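Local structure of butyryl-CoA dehydrogenase (Marinomonas mediterranea, 6CXT) at residues B[88-93]-B[118-123]; B[156-161]-B[207-212]; B[259-264]-B[335-340]. The protein is a flavoprotein of the acyl-CoA dehydrogenase family, with helical and beta domains, that binds flavin-adenine dinucleotide in a site shared between subunits. All blocks are in the same frame, centred on the assembly; numbering follows the deposited sequence.

Contact 1. Residues B[88-93]-B[118-123]; sequences AAHTFA and RKIAAN. With FAD (flavin-adenine dinucleotide), chain D.
His90 reaches from its helix to the start of a strand, where its ND1 accepts the backbone N-H of Ala121 at 2.9 Å. The bond is nearly straight (161° at the hydrogen), with the donor tilted slightly from the ring plane. Beside it, His90 CE1 lies 3.2 Å from Lys119 O, so the ring edge lies against the backbone of 119-121. The first torsion sets CG anti to the backbone N (chi1 156°), beside the carbonyl carbon, and NE2 bonds to Leu114 O. Bonds at both nitrogens fix the ring's rotation; histidine suits the place, accepting through one nitrogen and donating through the other. One turn on, Ala93 CB packs against Asn123 CB at 3.7 Å, a small methyl that permits close approach. Asn123 uses its side-chain oxygen and its backbone oxygen: its O accepts from FAD N3 at 2.9 Å, while OD1 bonds to the bound FK4. The helix thus backs a residue of both ligand pockets. Further out, Trp38 and Phe47 meet the His90 ring edge-to-face, Met239 of helix 231-245 touches Asn123, and strand 121-124, at the margin of its sheet in this chain, pairs with strand 165-171 while helix 81-101 lies against it.

Contact 2. Residues B[156-161]-B[207-212]; sequences YVTNGS and APLNQV. With FAD (flavin-adenine dinucleotide), chain D.
Thr158 carries OG1 anti to its carbonyl carbon (chi1 -72°), beside the backbone N. Leu209 opposite it has CG anti to the backbone N (chi1 -169°), and chi2 (62°) then places CD1; Leu209 CD1 lies 3.6 Å from Thr158 OG1. The two form a non-hydrogen-bonded pair in an antiparallel sheet. In the neighbouring hydrogen-bonded pair, Val157 N donates to Asn210 O at 2.8 Å and Asn210 N returns a bond to Val157 O. That oxygen also takes Gly160 N, the two donors arriving from opposite faces of its plane, which ties the type II turn 157-160 to the sheet. Asn159 N donates to Pro208 O, and Ser161 N reaches Asn210 OD1 in a weak bond. Glycine suits position 160 because a CB there would clash with Asn210 CB. Outside the two segments, Asp198 accepts from Asn210 ND2 and also bonds to Ser161 OG. Val157 CG2 meets Val212 CG2 at 3.8 Å, the branched side chains crossing at about a right angle, while Leu209 CD1 lies 3.9 Å from Tyr156 CB and 3.7 Å from FAD C6. Two donors of Thr158 grip the flavin: its N bonds to O4 at 2.9 Å, and OG1 donates to N5 at 2.7 Å. Water 1 donates to the same OG1 and to Ala207 O, so the hydroxyl is at once donor and acceptor. Such bonds at N5 and O4 would be expected to draw electron density toward that edge of the flavin.

Contact 3. Residues B[259-264]-B[335-340]; sequences NQCIEY and IRVHGA. With FAD (flavin-adenine dinucleotide), chain C.
The C-terminal end of helix 313-338, in the helical C-terminal domain of the acyl-CoA dehydrogenase fold, packs against helix 248-267 beside the FAD of chain C. An offset stack of Tyr264 on His338 carries the contact, the centroids 4.5 Å apart and the planes 22° from parallel. His338 CD2 lies over one face of the tyrosine, 3.6 Å from Tyr264 CG and displaced toward the rim. Tyr264 has CG anti to its backbone N (chi1 -167°), beside the carbonyl carbon; Val337 O approaches its ring at the edge. The imidazole is held from its own helix, since ND1 bonds to Ser334 O. Cys261 SG meets the imidazole at the edge and also touches Val337 CB at 3.9 Å, a small sulfur that touches both neighbours. A flat tyrosine suits its place because its face stacks while its tip remains polar: Tyr264 OH is 2.5 Å from water 2, which lies within hydrogen-bonding reach of His338 O and FAD O2A as well. Gly339, the first residue past the helix, has positive phi, which favours glycine, and a CB there would clash with FAD O3P. The chain can therefore pass close to the diphosphate, and Ala340 N donates to FAD O2P at 2.8 Å in a straight bond (167°). One turn back, Arg336 O accepts from FAD O3B at 2.6 Å. Around the pair, Ile285 and Met288 of helix 279-306 pack on Cys261, Val349 lies on His338, and Arg336 forms a salt bridge with Glu325 of the second subunit.

How the contacts relate
Contacts 1 and 2 lie side by side, their centres 11 Å apart, and share one flavin, FAD of chain D. Asn159 ND2 of contact 2 approaches Ala121 O of contact 1 at 3.2 Å, probably a hydrogen bond, and Val157 CG1 packs on Ala122 CB at 3.7 Å. Contact 3 stands apart, its centre about 34 Å from contact 1 and 33 Å from contact 2, and holds a second FAD, that of chain C. The subunits exchange this support: the flavin at contacts 1 and 2 is also bonded by Arg336 O and Ala340 N of the second subunit, while the FAD at contact 3 is bonded by Thr158 OG1 of that subunit.

Contact 1. Residues B[88-93]-B[118-123]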
loop_
_atom_site.group_PDB
_atom_site.type_symbol
_atom_site.label_atom_id
_atom_site.label_comp_id
_atom_site.label_asym_id
_atom_site.label_seq_id
_atom_site.Cartn_x
_atom_site.Cartn_y
_atom_site.Cartn_z
ATOM N N ALA B 88 16.601 7.350 -25.765
ATOM C CA ALA B 88 15.678 6.262 -26.018
ATOM C C ALA B 88 14.412 6.752 -26.700
ATOM O O ALA B 88 13.816 6.030 -27.491
ATOM C CB ALA B 88 15.368 5.506 -24.687
ATOM N N ALA B 89 14.038 8.002 -26.438
ATOM C CA ALA B 89 12.869 8.597 -27.043
ATOM C C ALA B 89 13.181 8.697 -28.562
ATOM O O ALA B 89 12.404 8.292 -29.396
ATOM C CB ALA B 89 12.656 9.997 -26.491
ATOM N N HIS B 90 14.358 9.216 -28.863
ATOM C CA HIS B 90 14.835 9.334 -30.237
ATOM C C HIS B 90 14.863 7.970 -30.950
ATOM O O HIS B 90 14.367 7.822 -32.094
ATOM C CB HIS B 90 16.232 9.955 -30.129
ATOM C CG HIS B 90 17.135 9.681 -31.284
ATOM N ND1 HIS B 90 17.404 10.630 -32.249
ATOM C CD2 HIS B 90 17.908 8.612 -31.587
ATOM C CE1 HIS B 90 18.304 10.158 -33.097
ATOM N NE2 HIS B 90 18.628 8.934 -32.725
ATOM N N THR B 91 15.434 6.966 -30.294
ATOM C CA THR B 91 15.572 5.646 -30.912
ATOM C C THR B 91 14.244 4.907 -31.053
ATOM O O THR B 91 13.943 4.395 -32.135
ATOM C CB THR B 91 16.553 4.764 -30.160
ATOM O OG1 THR B 91 17.835 5.386 -30.199
ATOM C CG2 THR B 91 16.676 3.334 -30.786
ATOM N N PHE B 92 13.444 4.835 -29.976
ATOM C CA PHE B 92 12.316 3.915 -29.987
ATOM C C PHE B 92 11.057 4.546 -30.486
ATOM O O PHE B 92 10.220 3.859 -31.096
ATOM C CB PHE B 92 12.175 3.199 -28.610
ATOM C CG PHE B 92 13.380 2.352 -28.334
ATOM C CD1 PHE B 92 13.545 1.130 -29.013
ATOM C CD2 PHE B 92 14.376 2.778 -27.497
ATOM C CE1 PHE B 92 14.666 0.359 -28.849
ATOM C CE2 PHE B 92 15.519 2.001 -27.323
ATOM C CZ PHE B 92 15.666 0.783 -27.990
ATOM N N ALA B 93 10.865 5.833 -30.207
ATOM C CA ALA B 93 9.674 6.483 -30.711
ATOM C C ALA B 93 9.855 7.069 -32.142
ATOM O O ALA B 93 8.858 7.453 -32.776
ATOM C CB ALA B 93 9.118 7.550 -29.750
ATOM N N ARG B 118 23.996 11.792 -34.939
ATOM C CA ARG B 118 24.386 13.005 -35.593
ATOM C C ARG B 118 23.173 13.869 -35.875
ATOM O O ARG B 118 23.306 15.044 -35.888
ATOM C CB ARG B 118 25.174 12.692 -36.860
ATOM N N LYS B 119 22.071 13.243 -36.133
ATOM C CA LYS B 119 20.846 13.939 -36.207
ATOM C C LYS B 119 19.991 13.345 -35.062
ATOM O O LYS B 119 20.147 12.214 -34.696
ATOM C CB LYS B 119 20.237 13.873 -37.573
ATOM C CG LYS B 119 20.998 14.769 -38.542
ATOM C CD LYS B 119 20.168 15.197 -39.703
ATOM C CE LYS B 119 20.987 15.892 -40.768
ATOM N NZ LYS B 119 20.253 15.831 -42.047
ATOM N N ILE B 120 19.118 14.156 -34.532
ATOM C CA ILE B 120 18.298 13.813 -33.347
ATOM C C ILE B 120 16.828 13.921 -33.768
ATOM O O ILE B 120 16.429 14.876 -34.452
ATOM C CB ILE B 120 18.575 14.820 -32.192
ATOM C CG1 ILE B 120 20.070 14.840 -31.875
ATOM C CG2 ILE B 120 17.645 14.546 -30.969
ATOM C CD1 ILE B 120 20.491 15.619 -30.628
ATOM N N ALA B 121 16.004 12.954 -33.326
ATOM C CA ALA B 121 14.581 12.962 -33.632
ATOM C C ALA B 121 13.786 13.104 -32.336
ATOM O O ALA B 121 14.281 12.752 -31.238
ATOM C CB ALA B 121 14.167 11.708 -34.380
ATOM N N ALA B 122 12.608 13.695 -32.484
ATOM C CA ALA B 122 11.702 13.932 -31.396
ATOM C C ALA B 122 10.376 13.377 -31.848
ATOM O O ALA B 122 9.998 13.492 -33.020
ATOM C CB ALA B 122 11.580 15.444 -31.143
ATOM N N ASN B 123 9.607 12.858 -30.913
ATOM C CA ASN B 123 8.284 12.310 -31.120
ATOM C C ASN B 123 7.233 13.366 -30.721
ATOM O O ASN B 123 7.288 13.868 -29.633
ATOM C CB ASN B 123 8.165 11.053 -30.260
ATOM C CG ASN B 123 6.847 10.367 -30.394
ATOM O OD1 ASN B 123 6.285 9.912 -29.411
ATOM N ND2 ASN B 123 6.379 10.251 -31.584
HETATM P PA FAD D . -4.131 13.915 -18.955
HETATM O O1A FAD D . -4.282 12.954 -20.119
HETATM O O2A FAD D . -4.820 15.266 -18.854
HETATM O O5B FAD D . -4.383 13.063 -17.592
HETATM C C5B FAD D . -4.525 13.695 -16.299
HETATM C C4B FAD D . -4.952 12.561 -15.344
HETATM O O4B FAD D . -6.185 11.961 -15.815
HETATM C C3B FAD D . -3.900 11.458 -15.295
HETATM O O3B FAD D . -3.967 10.966 -13.951
HETATM C C2B FAD D . -4.496 10.382 -16.229
HETATM O O2B FAD D . -3.994 9.045 -15.982
HETATM C C1B FAD D . -6.026 10.563 -15.988
HETATM N N9A FAD D . -6.758 10.001 -17.143
HETATM C C8A FAD D . -6.843 10.516 -18.399
HETATM N N7A FAD D . -7.527 9.641 -19.218
HETATM C C5A FAD D . -7.861 8.548 -18.477
HETATM C C6A FAD D . -8.584 7.265 -18.679
HETATM N N6A FAD D . -9.096 6.904 -19.909
HETATM N N1A FAD D . -8.692 6.428 -17.602
HETATM C C2A FAD D . -8.176 6.721 -16.360
HETATM N N3A FAD D . -7.532 7.885 -16.119
HETATM C C4A FAD D . -7.341 8.805 -17.105
HETATM N N1 FAD D . 4.359 13.582 -25.410
HETATM C C2 FAD D . 4.818 13.497 -26.711
HETATM O O2 FAD D . 3.938 13.546 -27.613
HETATM N N3 FAD D . 6.136 13.382 -27.044
HETATM C C4 FAD D . 7.095 13.405 -26.096
HETATM O O4 FAD D . 8.279 13.309 -26.420
HETATM C C4X FAD D . 6.679 13.510 -24.655
HETATM N N5 FAD D . 7.565 13.569 -23.636
HETATM C C5X FAD D . 7.190 13.733 -22.337
HETATM C C6 FAD D . 8.206 13.792 -21.345
HETATM C C7 FAD D . 7.838 13.982 -19.996
HETATM C C7M FAD D . 8.925 14.082 -18.955
HETATM C C8 FAD D . 6.420 14.108 -19.619
HETATM C C8M FAD D . 6.027 14.290 -18.191
HETATM C C9 FAD D . 5.405 14.016 -20.595
HETATM C C9A FAD D . 5.764 13.827 -21.949
HETATM N N10 FAD D . 4.783 13.761 -22.990
HETATM C C10 FAD D . 5.229 13.607 -24.349
HETATM C "C1'" FAD D . 3.361 13.882 -22.708
HETATM C "C2'" FAD D . 2.862 12.573 -22.051
HETATM O "O2'" FAD D . 2.799 11.459 -22.958
HETATM C "C3'" FAD D . 1.545 12.865 -21.351
HETATM O "O3'" FAD D . 1.852 13.763 -20.265
HETATM C "C4'" FAD D . 0.676 11.674 -20.910
HETATM O "O4'" FAD D . 0.160 10.963 -22.081
HETATM C "C5'" FAD D . -0.517 12.139 -20.063
HETATM O "O5'" FAD D . -1.185 13.188 -20.775
HETATM P P FAD D . -1.529 14.525 -20.021
HETATM O O1P FAD D . -2.292 15.463 -20.962
HETATM O O2P FAD D . -0.320 15.153 -19.355
HETATM O O3P FAD D . -2.542 14.166 -18.830
#

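Contact 2. Residues B[156-161]-B[207-212]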
loop_
_atom_site.group_PDB
_atom_site.type_symbol
_atom_site.label_atom_id
_atom_site.label_comp_id
_atom_site.label_asym_id
_atom_site.label_seq_id
_atom_site.Cartn_x
_atom_site.Cartn_y
_atom_site.Cartn_z
ATOM N N TYR B 156 4.303 18.776 -25.495
ATOM C CA TYR B 156 5.345 18.221 -24.578
ATOM C C TYR B 156 6.244 17.365 -25.423
ATOM O O TYR B 156 6.145 16.143 -25.430
ATOM C CB TYR B 156 4.707 17.324 -23.508
ATOM C CG TYR B 156 3.753 18.068 -22.641
ATOM C CD1 TYR B 156 4.218 19.098 -21.793
ATOM C CD2 TYR B 156 2.389 17.785 -22.669
ATOM C CE1 TYR B 156 3.341 19.818 -21.018
ATOM C CE2 TYR B 156 1.488 18.513 -21.885
ATOM C CZ TYR B 156 1.986 19.508 -21.050
ATOM O OH TYR B 156 1.187 20.268 -20.256
ATOM N N VAL B 157 7.120 18.004 -26.191
ATOM C CA VAL B 157 7.969 17.245 -27.079
ATOM C C VAL B 157 9.347 17.047 -26.451
ATOM O O VAL B 157 10.116 18.020 -26.331
ATOM C CB VAL B 157 8.057 17.996 -28.443
ATOM C CG1 VAL B 157 8.865 17.187 -29.428
ATOM C CG2 VAL B 157 6.597 18.180 -28.980
ATOM N N THR B 158 9.677 15.784 -26.107
ATOM C CA THR B 158 10.992 15.471 -25.614
ATOM C C THR B 158 11.990 15.641 -26.787
ATOM O O THR B 158 11.708 15.177 -27.916
ATOM C CB THR B 158 11.008 14.034 -25.039
ATOM O OG1 THR B 158 10.267 14.033 -23.803
ATOM C CG2 THR B 158 12.436 13.570 -24.760
ATOM N N ASN B 159 13.123 16.298 -26.522
ATOM C CA ASN B 159 14.078 16.647 -27.554
ATOM C C ASN B 159 13.565 17.762 -28.488
ATOM O O ASN B 159 14.189 17.975 -29.537
ATOM C CB ASN B 159 14.489 15.431 -28.422
ATOM C CG ASN B 159 15.088 14.303 -27.599
ATOM O OD1 ASN B 159 15.571 14.527 -26.482
ATOM N ND2 ASN B 159 15.061 13.101 -28.138
ATOM N N GLY B 160 12.474 18.431 -28.134
ATOM C CA GLY B 160 11.889 19.489 -28.994
ATOM C C GLY B 160 12.935 20.498 -29.481
ATOM O O GLY B 160 13.033 20.787 -30.734
ATOM N N SER B 161 13.725 21.044 -28.542
ATOM C CA SER B 161 14.697 22.096 -28.906
ATOM C C SER B 161 15.873 21.611 -29.754
ATOM O O SER B 161 16.386 22.356 -30.589
ATOM C CB SER B 161 15.214 22.846 -27.668
ATOM O OG SER B 161 15.783 21.877 -26.790
ATOM N N ALA B 207 16.980 15.932 -20.698
ATOM C CA ALA B 207 16.062 15.612 -21.820
ATOM C C ALA B 207 15.222 16.869 -22.009
ATOM O O ALA B 207 14.332 17.138 -21.217
ATOM C CB ALA B 207 15.172 14.395 -21.503
ATOM N N PRO B 208 15.468 17.642 -23.086
ATOM C CA PRO B 208 14.672 18.852 -23.278
ATOM C C PRO B 208 13.199 18.505 -23.437
ATOM O O PRO B 208 12.884 17.457 -24.024
ATOM C CB PRO B 208 15.172 19.405 -24.639
ATOM C CG PRO B 208 16.479 18.810 -24.808
ATOM C CD PRO B 208 16.424 17.428 -24.181
ATOM N N LEU B 209 12.323 19.362 -22.932
ATOM C CA LEU B 209 10.878 19.195 -23.147
ATOM C C LEU B 209 10.353 20.541 -23.663
ATOM O O LEU B 209 10.545 21.579 -23.049
ATOM C CB LEU B 209 10.154 18.799 -21.821
ATOM C CG LEU B 209 8.711 18.358 -22.001
ATOM C CD1 LEU B 209 8.556 17.109 -22.865
ATOM C CD2 LEU B 209 8.067 18.101 -20.629
ATOM N N ASN B 210 9.625 20.518 -24.783
ATOM C CA ASN B 210 9.260 21.792 -25.385
ATOM C C ASN B 210 7.894 21.784 -26.057
ATOM O O ASN B 210 7.449 20.770 -26.590
ATOM C CB ASN B 210 10.267 22.113 -26.557
ATOM C CG ASN B 210 11.700 21.990 -26.152
ATOM O OD1 ASN B 210 12.262 20.901 -26.206
ATOM N ND2 ASN B 210 12.319 23.119 -25.762
ATOM N N GLN B 211 7.305 22.963 -26.114
ATOM C CA GLN B 211 6.165 23.200 -27.015
ATOM C C GLN B 211 6.741 23.398 -28.458
ATOM O O GLN B 211 7.772 24.080 -28.627
ATOM C CB GLN B 211 5.455 24.457 -26.548
ATOM C CG GLN B 211 4.109 24.655 -27.201
ATOM C CD GLN B 211 3.246 25.524 -26.345
ATOM O OE1 GLN B 211 3.583 26.682 -26.085
ATOM N NE2 GLN B 211 2.143 24.963 -25.859
ATOM N N VAL B 212 6.073 22.799 -29.441
ATOM C CA VAL B 212 6.493 22.933 -30.844
ATOM C C VAL B 212 5.221 23.284 -31.600
ATOM O O VAL B 212 4.184 22.616 -31.397
ATOM C CB VAL B 212 7.124 21.663 -31.450
ATOM C CG1 VAL B 212 7.615 21.960 -32.900
ATOM C CG2 VAL B 212 8.320 21.149 -30.606
HETATM P PA FAD D . -4.131 13.915 -18.955
HETATM O O1A FAD D . -4.282 12.954 -20.119
HETATM O O2A FAD D . -4.820 15.266 -18.854
HETATM O O5B FAD D . -4.383 13.063 -17.592
HETATM C C5B FAD D . -4.525 13.695 -16.299
HETATM C C4B FAD D . -4.952 12.561 -15.344
HETATM O O4B FAD D . -6.185 11.961 -15.815
HETATM C C3B FAD D . -3.900 11.458 -15.295
HETATM O O3B FAD D . -3.967 10.966 -13.951
HETATM C C2B FAD D . -4.496 10.382 -16.229
HETATM O O2B FAD D . -3.994 9.045 -15.982
HETATM C C1B FAD D . -6.026 10.563 -15.988
HETATM N N9A FAD D . -6.758 10.001 -17.143
HETATM C C8A FAD D . -6.843 10.516 -18.399
HETATM N N7A FAD D . -7.527 9.641 -19.218
HETATM C C5A FAD D . -7.861 8.548 -18.477
HETATM C C6A FAD D . -8.584 7.265 -18.679
HETATM N N6A FAD D . -9.096 6.904 -19.909
HETATM N N1A FAD D . -8.692 6.428 -17.602
HETATM C C2A FAD D . -8.176 6.721 -16.360
HETATM N N3A FAD D . -7.532 7.885 -16.119
HETATM C C4A FAD D . -7.341 8.805 -17.105
HETATM N N1 FAD D . 4.359 13.582 -25.410
HETATM C C2 FAD D . 4.818 13.497 -26.711
HETATM O O2 FAD D . 3.938 13.546 -27.613
HETATM N N3 FAD D . 6.136 13.382 -27.044
HETATM C C4 FAD D . 7.095 13.405 -26.096
HETATM O O4 FAD D . 8.279 13.309 -26.420
HETATM C C4X FAD D . 6.679 13.510 -24.655
HETATM N N5 FAD D . 7.565 13.569 -23.636
HETATM C C5X FAD D . 7.190 13.733 -22.337
HETATM C C6 FAD D . 8.206 13.792 -21.345
HETATM C C7 FAD D . 7.838 13.982 -19.996
HETATM C C7M FAD D . 8.925 14.082 -18.955
HETATM C C8 FAD D . 6.420 14.108 -19.619
HETATM C C8M FAD D . 6.027 14.290 -18.191
HETATM C C9 FAD D . 5.405 14.016 -20.595
HETATM C C9A FAD D . 5.764 13.827 -21.949
HETATM N N10 FAD D . 4.783 13.761 -22.990
HETATM C C10 FAD D . 5.229 13.607 -24.349
HETATM C "C1'" FAD D . 3.361 13.882 -22.708
HETATM C "C2'" FAD D . 2.862 12.573 -22.051
HETATM O "O2'" FAD D . 2.799 11.459 -22.958
HETATM C "C3'" FAD D . 1.545 12.865 -21.351
HETATM O "O3'" FAD D . 1.852 13.763 -20.265
HETATM C "C4'" FAD D . 0.676 11.674 -20.910
HETATM O "O4'" FAD D . 0.160 10.963 -22.081
HETATM C "C5'" FAD D . -0.517 12.139 -20.063
HETATM O "O5'" FAD D . -1.185 13.188 -20.775
HETATM P P FAD D . -1.529 14.525 -20.021
HETATM O O1P FAD D . -2.292 15.463 -20.962
HETATM O O2P FAD D . -0.320 15.153 -19.355
HETATM O O3P FAD D . -2.542 14.166 -18.830
HETATM O O HOH W 1 11.697 15.526 -21.773
#

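Contact 3. Residues B[259-264]-B[335-340]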
loop_
_atom_site.group_PDB
_atom_site.type_symbol
_atom_site.label_atom_id
_atom_site.label_comp_id
_atom_site.label_asym_id
_atom_site.label_seq_id
_atom_site.Cartn_x
_atom_site.Cartn_y
_atom_site.Cartn_z
ATOM N N ASN B 259 21.930 -0.876 -4.740
ATOM C CA ASN B 259 23.376 -0.964 -4.393
ATOM C C ASN B 259 23.800 0.126 -3.466
ATOM O O ASN B 259 24.486 -0.138 -2.453
ATOM C CB ASN B 259 24.242 -0.926 -5.655
ATOM C CG ASN B 259 24.133 -2.171 -6.460
ATOM O OD1 ASN B 259 23.575 -3.166 -6.027
ATOM N ND2 ASN B 259 24.596 -2.105 -7.688
ATOM N N GLN B 260 23.398 1.364 -3.768
ATOM C CA GLN B 260 23.666 2.496 -2.865
ATOM C C GLN B 260 23.019 2.327 -1.474
ATOM O O GLN B 260 23.663 2.580 -0.455
ATOM C CB GLN B 260 23.235 3.864 -3.460
ATOM C CG GLN B 260 24.124 4.260 -4.630
ATOM C CD GLN B 260 23.572 5.427 -5.436
ATOM O OE1 GLN B 260 22.417 5.845 -5.276
ATOM N NE2 GLN B 260 24.380 5.909 -6.354
ATOM N N CYS B 261 21.750 1.928 -1.403
ATOM C CA CYS B 261 21.120 1.710 -0.090
ATOM C C CYS B 261 21.825 0.579 0.729
ATOM O O CYS B 261 21.884 0.703 1.936
ATOM C CB CYS B 261 19.622 1.330 -0.251
ATOM S SG CYS B 261 18.764 2.857 -0.748
ATOM N N ILE B 262 22.268 -0.478 0.074
ATOM C CA ILE B 262 22.873 -1.628 0.799
ATOM C C ILE B 262 24.200 -1.137 1.389
ATOM O O ILE B 262 24.448 -1.272 2.594
ATOM C CB ILE B 262 23.062 -2.835 -0.124
ATOM C CG1 ILE B 262 21.663 -3.434 -0.509
ATOM C CG2 ILE B 262 23.943 -3.901 0.547
ATOM C CD1 ILE B 262 21.779 -4.447 -1.638
ATOM N N GLU B 263 24.978 -0.471 0.540
ATOM C CA GLU B 263 26.281 0.103 0.985
ATOM C C GLU B 263 26.103 1.063 2.133
ATOM O O GLU B 263 26.783 0.965 3.189
ATOM C CB GLU B 263 27.042 0.708 -0.218
ATOM C CG GLU B 263 28.345 1.474 0.110
ATOM C CD GLU B 263 29.459 0.605 0.725
ATOM O OE1 GLU B 263 30.414 1.192 1.306
ATOM O OE2 GLU B 263 29.404 -0.653 0.644
ATOM N N TYR B 264 25.133 1.964 1.993
ATOM C CA TYR B 264 24.914 2.942 3.021
ATOM C C TYR B 264 24.411 2.303 4.314
ATOM O O TYR B 264 24.842 2.669 5.400
ATOM C CB TYR B 264 23.892 3.998 2.526
ATOM C CG TYR B 264 23.862 5.201 3.423
ATOM C CD1 TYR B 264 24.985 6.112 3.461
ATOM C CD2 TYR B 264 22.819 5.405 4.287
ATOM C CE1 TYR B 264 24.982 7.191 4.321
ATOM C CE2 TYR B 264 22.803 6.515 5.163
ATOM C CZ TYR B 264 23.916 7.390 5.150
ATOM O OH TYR B 264 23.940 8.498 5.947
ATOM N N ILE B 335 15.692 7.809 -0.445
ATOM C CA ILE B 335 15.755 8.970 0.432
ATOM C C ILE B 335 15.545 8.548 1.884
ATOM O O ILE B 335 16.321 8.971 2.771
ATOM C CB ILE B 335 14.755 10.082 -0.021
ATOM C CG1 ILE B 335 15.255 10.681 -1.351
ATOM C CG2 ILE B 335 14.598 11.160 1.026
ATOM C CD1 ILE B 335 14.175 11.592 -2.026
ATOM N N ARG B 336 14.539 7.764 2.152
ATOM C CA ARG B 336 14.307 7.320 3.490
ATOM C C ARG B 336 15.543 6.649 4.143
ATOM O O ARG B 336 15.857 6.927 5.236
ATOM C CB ARG B 336 13.116 6.381 3.532
ATOM C CG ARG B 336 11.768 6.969 3.187
ATOM C CD ARG B 336 10.734 5.916 3.437
ATOM N NE ARG B 336 9.391 6.160 2.966
ATOM C CZ ARG B 336 8.478 6.856 3.605
ATOM N NH1 ARG B 336 8.773 7.497 4.694
ATOM N NH2 ARG B 336 7.279 6.945 3.109
ATOM N N VAL B 337 16.197 5.796 3.397
ATOM C CA VAL B 337 17.328 4.995 3.876
ATOM C C VAL B 337 18.484 5.972 4.166
ATOM O O VAL B 337 19.188 5.815 5.180
ATOM C CB VAL B 337 17.797 3.927 2.839
ATOM C CG1 VAL B 337 19.207 3.354 3.170
ATOM C CG2 VAL B 337 16.776 2.808 2.703
ATOM N N HIS B 338 18.672 6.970 3.305
ATOM C CA HIS B 338 19.827 7.862 3.419
ATOM C C HIS B 338 19.586 9.002 4.421
ATOM O O HIS B 338 20.534 9.721 4.745
ATOM C CB HIS B 338 20.174 8.440 2.038
ATOM C CG HIS B 338 20.930 7.489 1.185
ATOM N ND1 HIS B 338 20.316 6.472 0.475
ATOM C CD2 HIS B 338 22.261 7.352 0.970
ATOM C CE1 HIS B 338 21.237 5.786 -0.183
ATOM N NE2 HIS B 338 22.424 6.301 0.100
ATOM N N GLY B 339 18.334 9.219 4.848
ATOM C CA GLY B 339 17.983 10.304 5.818
ATOM C C GLY B 339 18.218 11.695 5.222
ATOM O O GLY B 339 18.063 11.886 3.997
ATOM N N ALA B 340 18.691 12.669 6.030
ATOM C CA ALA B 340 18.945 14.060 5.517
ATOM C C ALA B 340 19.902 14.072 4.397
ATOM O O ALA B 340 19.741 14.848 3.381
ATOM C CB ALA B 340 19.421 15.006 6.645
HETATM P PA FAD C . 19.917 8.414 10.125
HETATM O O1A FAD C . 19.549 8.641 11.579
HETATM O O2A FAD C . 21.309 8.058 9.630
HETATM O O5B FAD C . 18.829 7.370 9.511
HETATM C C5B FAD C . 18.989 6.763 8.208
HETATM C C4B FAD C . 17.868 5.707 8.119
HETATM O O4B FAD C . 18.003 4.755 9.205
HETATM C C3B FAD C . 16.493 6.353 8.251
HETATM O O3B FAD C . 15.645 5.552 7.418
HETATM C C2B FAD C . 16.125 6.066 9.724
HETATM O O2B FAD C . 14.701 6.100 9.993
HETATM C C1B FAD C . 16.805 4.684 9.959
HETATM N N9A FAD C . 17.006 4.493 11.411
HETATM C C8A FAD C . 17.903 5.127 12.213
HETATM N N7A FAD C . 17.703 4.753 13.526
HETATM C C5A FAD C . 16.652 3.886 13.559
HETATM C C6A FAD C . 15.911 3.099 14.580
HETATM N N6A FAD C . 16.222 3.175 15.922
HETATM N N1A FAD C . 14.877 2.320 14.142
HETATM C C2A FAD C . 14.502 2.227 12.821
HETATM N N3A FAD C . 15.160 2.905 11.852
HETATM C C4A FAD C . 16.202 3.729 12.148
HETATM N N1 FAD C . 18.447 18.676 12.653
HETATM C C2 FAD C . 18.632 19.671 13.593
HETATM O O2 FAD C . 19.327 19.360 14.600
HETATM N N3 FAD C . 18.124 20.931 13.474
HETATM C C4 FAD C . 17.443 21.302 12.371
HETATM O O4 FAD C . 17.001 22.448 12.279
HETATM C C4X FAD C . 17.210 20.280 11.292
HETATM N N5 FAD C . 16.566 20.563 10.137
HETATM C C5X FAD C . 16.416 19.656 9.132
HETATM C C6 FAD C . 15.729 20.061 7.956
HETATM C C7 FAD C . 15.581 19.143 6.896
HETATM C C7M FAD C . 14.885 19.594 5.636
HETATM C C8 FAD C . 16.123 17.778 7.009
HETATM C C8M FAD C . 15.953 16.799 5.896
HETATM C C9 FAD C . 16.777 17.358 8.187
HETATM C C9A FAD C . 16.930 18.272 9.254
HETATM N N10 FAD C . 17.614 17.919 10.461
HETATM C C10 FAD C . 17.765 18.916 11.487
HETATM C "C1'" FAD C . 18.186 16.595 10.655
HETATM C "C2'" FAD C . 17.045 15.583 10.916
HETATM O "O2'" FAD C . 16.424 15.731 12.205
HETATM C "C3'" FAD C . 17.580 14.185 10.653
HETATM O "O3'" FAD C . 17.858 14.115 9.239
HETATM C "C4'" FAD C . 16.758 12.986 11.158
HETATM O "O4'" FAD C . 16.752 12.957 12.621
HETATM C "C5'" FAD C . 17.342 11.659 10.651
HETATM O "O5'" FAD C . 18.743 11.647 10.953
HETATM P P FAD C . 19.767 11.271 9.820
HETATM O O1P FAD C . 21.187 11.264 10.392
HETATM O O2P FAD C . 19.598 12.115 8.571
HETATM O O3P FAD C . 19.459 9.762 9.367
HETATM O O HOH W 2 21.853 9.081 7.164
#